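Local coordinates for protein phenazine-1-carboxylate N-methyltransferase (Pseudomonas aeruginosa, PDB 2IP2) that transfers a methyl group from S-adenosyl-L-methionine to phenazine-1-carboxylate, making 5-methylphenazine-1-carboxylate on the way to pyocyanin, at residues G103-A108 with Y133-R138. Numbering follows the deposited sequence.
Sequences GEEFHA and YSYLKR
A single hydrogen bond between E105 and Y135 links two short helices, 105-109 and 132-138, in the helical part of the chain away from the predicted S-adenosyl-L-methionine-binding residues. The backbones stay well apart, with 10.7 Å between E105 CA and Y135 CA, so two long side chains span the gap. Y135 OH donates to E105 OE2 at 2.8 Å. The bond enters through the anti lone pair of OE2, the one turned away from OE1. Carboxylate and ring are clearly inclined, their planes 62° apart, and OE2 lies at the ring edge near its plane. The E105 chain bends at chi2 (85°), which turns the carboxylate so that OE2 reaches the hydroxyl. E105 CG lies 4.1 Å from Y135 CE2. With chi1 at 175°, the Y135 ring extends opposite its own backbone N, and its hydroxyl meets the first turn of helix 105-109. F124 and the Y135 ring meet edge-to-face, and F124 and F128 both touch E105. R145 of helix 140-150 forms a salt bridge with the same OE2. The buried carboxylate oxygen therefore has both a charged and a neutral donor, which should favour the ionised form of E105 and tie three helices together through one atom.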
ATOM      1  N   GLY A 103       4.412   9.384  -4.789  1.00 19.77           N
ATOM      2  CA  GLY A 103       2.968   9.642  -4.573  1.00 21.70           C
ATOM      3  C   GLY A 103       2.295  10.495  -5.632  1.00 22.95           C
ATOM      4  O   GLY A 103       1.084  10.706  -5.573  1.00 23.22           O
ATOM      5  N   GLU A 104       3.060  10.914  -6.636  1.00 22.20           N
ATOM      6  CA  GLU A 104       2.540  11.750  -7.726  1.00 21.65           C
ATOM      7  C   GLU A 104       2.782  10.985  -8.986  1.00 21.60           C
ATOM      8  O   GLU A 104       1.973  10.127  -9.326  1.00 21.17           O
ATOM      9  CB  GLU A 104       3.181  13.143  -7.667  1.00 21.75           C
ATOM     10  CG  GLU A 104       2.615  13.932  -6.461  1.00 19.67           C
ATOM     11  CD  GLU A 104       3.352  15.233  -6.041  1.00 27.66           C
ATOM     12  OE1 GLU A 104       4.279  15.721  -6.772  1.00 28.44           O
ATOM     13  OE2 GLU A 104       2.975  15.739  -4.935  1.00 28.44           O
ATOM     14  N   GLU A 105       3.928  11.218  -9.676  1.00 21.98           N
ATOM     15  CA  GLU A 105       4.180  10.549 -10.927  1.00 23.16           C
ATOM     16  C   GLU A 105       4.038   9.013 -10.835  1.00 21.50           C
ATOM     17  O   GLU A 105       3.448   8.413 -11.715  1.00 21.00           O
ATOM     18  CB  GLU A 105       5.599  10.829 -11.372  1.00 24.88           C
ATOM     19  CG  GLU A 105       5.711  12.037 -12.253  1.00 27.68           C
ATOM     20  CD  GLU A 105       5.820  13.326 -11.462  1.00 32.86           C
ATOM     21  OE1 GLU A 105       5.755  13.294 -10.207  1.00 28.73           O
ATOM     22  OE2 GLU A 105       6.014  14.375 -12.135  1.00 38.03           O
ATOM     23  N   PHE A 106       4.634   8.379  -9.828  1.00 20.42           N
ATOM     24  CA  PHE A 106       4.516   6.906  -9.797  1.00 19.60           C
ATOM     25  C   PHE A 106       3.171   6.350  -9.315  1.00 18.87           C
ATOM     26  O   PHE A 106       2.797   5.211  -9.644  1.00 19.42           O
ATOM     27  CB  PHE A 106       5.659   6.283  -9.053  1.00 20.48           C
ATOM     28  CG  PHE A 106       6.986   6.427  -9.774  1.00 19.64           C
ATOM     29  CD1 PHE A 106       7.033   6.559 -11.194  1.00 18.33           C
ATOM     30  CD2 PHE A 106       8.181   6.397  -9.032  1.00 23.17           C
ATOM     31  CE1 PHE A 106       8.310   6.617 -11.862  1.00 22.73           C
ATOM     32  CE2 PHE A 106       9.431   6.487  -9.669  1.00 24.63           C
ATOM     33  CZ  PHE A 106       9.498   6.554 -11.078  1.00 19.86           C
ATOM     34  N   HIS A 107       2.445   7.142  -8.555  1.00 19.15           N
ATOM     35  CA  HIS A 107       1.030   6.785  -8.249  1.00 19.55           C
ATOM     36  C   HIS A 107       0.213   6.801  -9.557  1.00 19.45           C
ATOM     37  O   HIS A 107      -0.605   5.903  -9.823  1.00 20.18           O
ATOM     38  CB  HIS A 107       0.432   7.805  -7.279  1.00 19.14           C
ATOM     39  CG  HIS A 107      -1.023   7.570  -6.974  1.00 21.56           C
ATOM     40  ND1 HIS A 107      -1.452   6.614  -6.076  1.00 21.47           N
ATOM     41  CD2 HIS A 107      -2.145   8.173  -7.446  1.00 23.11           C
ATOM     42  CE1 HIS A 107      -2.783   6.622  -6.011  1.00 18.21           C
ATOM     43  NE2 HIS A 107      -3.225   7.562  -6.834  1.00 21.16           N
ATOM     44  N   ALA A 108       0.427   7.840 -10.373  1.00 20.37           N
ATOM     45  CA  ALA A 108      -0.189   7.843 -11.693  1.00 20.39           C
ATOM     46  C   ALA A 108       0.218   6.648 -12.533  1.00 19.55           C
ATOM     47  O   ALA A 108      -0.621   6.033 -13.223  1.00 20.54           O
ATOM     48  CB  ALA A 108       0.196   9.132 -12.430  1.00 20.06           C
ATOM     49  N   TYR A 133      11.954   8.455 -19.389  1.00 27.60           N
ATOM     50  CA  TYR A 133      13.168   9.266 -19.590  1.00 29.95           C
ATOM     51  C   TYR A 133      12.967  10.382 -20.605  1.00 29.18           C
ATOM     52  O   TYR A 133      13.565  11.441 -20.443  1.00 31.01           O
ATOM     53  CB  TYR A 133      14.413   8.433 -19.941  1.00 31.97           C
ATOM     54  CG  TYR A 133      14.836   7.626 -18.747  1.00 35.14           C
ATOM     55  CD1 TYR A 133      15.264   8.269 -17.579  1.00 36.65           C
ATOM     56  CD2 TYR A 133      14.740   6.215 -18.755  1.00 38.38           C
ATOM     57  CE1 TYR A 133      15.622   7.529 -16.433  1.00 39.54           C
ATOM     58  CE2 TYR A 133      15.089   5.467 -17.627  1.00 39.08           C
ATOM     59  CZ  TYR A 133      15.529   6.133 -16.473  1.00 41.47           C
ATOM     60  OH  TYR A 133      15.882   5.388 -15.352  1.00 44.74           O
ATOM     61  N   SER A 134      12.095  10.178 -21.584  1.00 28.36           N
ATOM     62  CA  SER A 134      11.740  11.308 -22.496  1.00 28.98           C
ATOM     63  C   SER A 134      11.061  12.424 -21.720  1.00 28.88           C
ATOM     64  O   SER A 134      11.408  13.606 -21.915  1.00 27.67           O
ATOM     65  CB  SER A 134      10.850  10.875 -23.647  1.00 29.89           C
ATOM     66  OG  SER A 134      11.526   9.926 -24.429  1.00 34.29           O
ATOM     67  N   TYR A 135      10.100  12.040 -20.857  1.00 28.48           N
ATOM     68  CA  TYR A 135       9.410  12.974 -19.915  1.00 29.11           C
ATOM     69  C   TYR A 135      10.359  13.765 -19.025  1.00 28.16           C
ATOM     70  O   TYR A 135      10.163  14.974 -18.868  1.00 28.87           O
ATOM     71  CB  TYR A 135       8.397  12.190 -19.036  1.00 29.83           C
ATOM     72  CG  TYR A 135       7.681  12.942 -17.948  1.00 31.58           C
ATOM     73  CD1 TYR A 135       6.548  13.693 -18.219  1.00 35.21           C
ATOM     74  CD2 TYR A 135       8.119  12.861 -16.615  1.00 34.55           C
ATOM     75  CE1 TYR A 135       5.868  14.394 -17.183  1.00 35.15           C
ATOM     76  CE2 TYR A 135       7.454  13.543 -15.589  1.00 33.60           C
ATOM     77  CZ  TYR A 135       6.357  14.318 -15.889  1.00 34.74           C
ATOM     78  OH  TYR A 135       5.699  14.983 -14.878  1.00 35.82           O
ATOM     79  N   LEU A 136      11.325  13.091 -18.389  1.00 28.09           N
ATOM     80  CA  LEU A 136      12.314  13.749 -17.514  1.00 29.04           C
ATOM     81  C   LEU A 136      13.203  14.753 -18.269  1.00 30.64           C
ATOM     82  O   LEU A 136      13.433  15.858 -17.772  1.00 30.60           O
ATOM     83  CB  LEU A 136      13.224  12.731 -16.802  1.00 28.62           C
ATOM     84  CG  LEU A 136      12.520  11.834 -15.776  1.00 28.06           C
ATOM     85  CD1 LEU A 136      13.665  11.058 -15.110  1.00 32.81           C
ATOM     86  CD2 LEU A 136      11.705  12.570 -14.758  1.00 25.12           C
ATOM     87  N   LYS A 137      13.656  14.349 -19.451  1.00 32.70           N
ATOM     88  CA  LYS A 137      14.534  15.206 -20.268  1.00 34.55           C
ATOM     89  C   LYS A 137      13.723  16.395 -20.791  1.00 35.33           C
ATOM     90  O   LYS A 137      14.243  17.504 -20.867  1.00 35.82           O
ATOM     91  CB  LYS A 137      15.126  14.428 -21.443  0.50 34.69           C
ATOM     92  CG  LYS A 137      16.655  14.631 -21.661  0.50 35.78           C
ATOM     93  CD  LYS A 137      17.189  13.784 -22.828  0.50 34.75           C
ATOM     94  CE  LYS A 137      18.744  13.704 -22.817  0.50 36.86           C
ATOM     95  NZ  LYS A 137      19.351  13.275 -24.149  0.50 34.36           N
ATOM     96  N   ARG A 138      12.459  16.171 -21.124  1.00 36.23           N
ATOM     97  CA  ARG A 138      11.615  17.260 -21.646  1.00 37.93           C
ATOM     98  C   ARG A 138      11.172  18.247 -20.573  1.00 39.17           C
ATOM     99  O   ARG A 138      11.130  19.475 -20.814  1.00 38.68           O
ATOM    100  CB  ARG A 138      10.413  16.705 -22.393  1.00 37.91           C
ATOM    101  CG  ARG A 138       9.492  17.777 -22.956  1.00 39.73           C
ATOM    102  CD  ARG A 138       8.248  17.181 -23.559  1.00 40.02           C
ATOM    103  NE  ARG A 138       7.383  16.556 -22.572  1.00 38.27           N
ATOM    104  CZ  ARG A 138       6.555  17.214 -21.754  1.00 42.20           C
ATOM    105  NH1 ARG A 138       6.475  18.553 -21.781  1.00 41.24           N
ATOM    106  NH2 ARG A 138       5.803  16.526 -20.887  1.00 41.17           N
TER